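Local atomic coordinates of HAD family phosphatase (Pseudomonas syringae pv. tomato, PDB entry 2ODA), a protein that is of uncertain physiological function but belongs to the haloacid dehalogenase (HAD) superfamily, and probably acts as a phosphatase or related hydrolase. Residues E152-Q155 with R156-Q159. Numbering follows the deposited sequence.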
# COMPACT_ATOMS: atom_id res chain seq x y z
N GLU B 152 10.34 37.69 3.14
CA GLU B 152 10.81 36.63 4.02
C GLU B 152 9.85 35.45 3.99
O GLU B 152 10.29 34.30 4.07
CB GLU B 152 10.91 37.14 5.46
CG GLU B 152 12.14 37.99 5.70
CD GLU B 152 12.13 38.62 7.06
OE1 GLU B 152 11.07 39.11 7.53
OE2 GLU B 152 13.22 38.66 7.65
N ARG B 153 8.55 35.73 3.95
CA ARG B 153 7.56 34.64 3.77
C ARG B 153 7.74 33.95 2.41
O ARG B 153 7.71 32.74 2.34
CB ARG B 153 6.11 35.14 3.95
CG ARG B 153 5.65 35.26 5.42
CD ARG B 153 4.20 35.74 5.47
NE ARG B 153 4.10 37.13 5.02
CZ ARG B 153 4.24 38.18 5.82
NH1 ARG B 153 4.44 38.01 7.13
NH2 ARG B 153 4.16 39.41 5.32
N GLU B 154 7.92 34.73 1.35
CA GLU B 154 8.18 34.16 0.02
C GLU B 154 9.44 33.29 0.03
O GLU B 154 9.43 32.17 -0.49
CB GLU B 154 8.30 35.26 -1.03
CG GLU B 154 8.60 34.76 -2.44
CD GLU B 154 7.55 33.76 -2.91
OE1 GLU B 154 7.92 32.61 -3.24
OE2 GLU B 154 6.36 34.13 -2.93
N GLN B 155 10.52 33.80 0.61
CA GLN B 155 11.77 33.04 0.67
C GLN B 155 11.57 31.69 1.38
O GLN B 155 12.02 30.67 0.89
CB GLN B 155 12.91 33.87 1.32
CG GLN B 155 14.28 33.25 1.13
CD GLN B 155 15.44 34.21 1.44
OE1 GLN B 155 15.25 35.28 2.00
NE2 GLN B 155 16.66 33.81 1.08
N ARG B 156 10.88 31.69 2.52
CA ARG B 156 10.67 30.46 3.29
C ARG B 156 9.77 29.43 2.58
O ARG B 156 10.04 28.23 2.66
CB ARG B 156 10.17 30.78 4.71
CG ARG B 156 11.34 31.30 5.59
CD ARG B 156 10.86 31.97 6.88
NE ARG B 156 12.00 32.46 7.69
CZ ARG B 156 12.76 33.51 7.37
NH1 ARG B 156 12.55 34.18 6.24
NH2 ARG B 156 13.76 33.87 8.15
N ARG B 157 8.72 29.92 1.92
CA ARG B 157 7.85 29.07 1.10
C ARG B 157 8.64 28.44 -0.05
O ARG B 157 8.55 27.24 -0.27
CB ARG B 157 6.73 29.89 0.48
CG ARG B 157 5.55 30.19 1.39
CD ARG B 157 4.32 30.61 0.54
NE ARG B 157 4.57 31.82 -0.26
CZ ARG B 157 4.36 33.07 0.17
NH1 ARG B 157 3.86 33.28 1.39
NH2 ARG B 157 4.64 34.10 -0.64
N ALA B 158 9.42 29.25 -0.77
CA ALA B 158 10.24 28.75 -1.86
C ALA B 158 11.26 27.69 -1.39
O ALA B 158 11.46 26.68 -2.05
CB ALA B 158 10.92 29.92 -2.60
N GLN B 159 11.89 27.92 -0.23
CA GLN B 159 12.85 26.94 0.32
C GLN B 159 12.18 25.62 0.67
O GLN B 159 12.68 24.55 0.29
CB GLN B 159 13.60 27.50 1.53
CG GLN B 159 14.64 28.50 1.10
CD GLN B 159 15.17 29.37 2.23
OE1 GLN B 159 14.64 29.38 3.36
NE2 GLN B 159 16.22 30.13 1.92
O HOH W 1 14.55 35.52 5.04
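Glu152 and Arg156, Arg153 and Arg157, Glu154 and Ala158, and Gln155 and Gln159 are joined by four successive i to i+4 backbone hydrogen bonds, the segments 152-155 and 156-159 being consecutive turns of one alpha-helix. The Ala158 N to Glu154 O bond measures 2.9 Å. Glu152 O takes a second donor: the extended Arg156 side chain runs back alongside Glu152 and brings NH1 to 3.1 Å from Glu152 O, with an N-H...O angle of 153°. This donor sits above the carbonyl plane, on the face opposite Arg156 N, whereas the oxygen lies in the plane of the guanidinium. A water continues the chain, accepting from Arg156 NH1 at 2.7 Å and donating to Gln155 OE1 at 3.1 Å. The Glu152 carboxylate turns instead to the backbone N of Asn149, just before the helix. Helix 150-167 leads into strand 171-173, the outermost strand at one end of the parallel sheet within this chain, in this Rossmann-like HAD fold. On another side of the helix, Glu154 and Arg157 form an i to i+3 salt bridge, with Glu154 OE2 2.9 Å from Arg157 NH2. A bend at chi2 (57°) of Glu154 swings its carboxylate to the arginine, which meets OE2 from above the carboxylate plane. Arg153 O and Glu154 N lie off-centre, toward the rim, beneath one face of the Arg157 guanidinium, and the Arg157 side chain also touches Trp145 of helix 142-147.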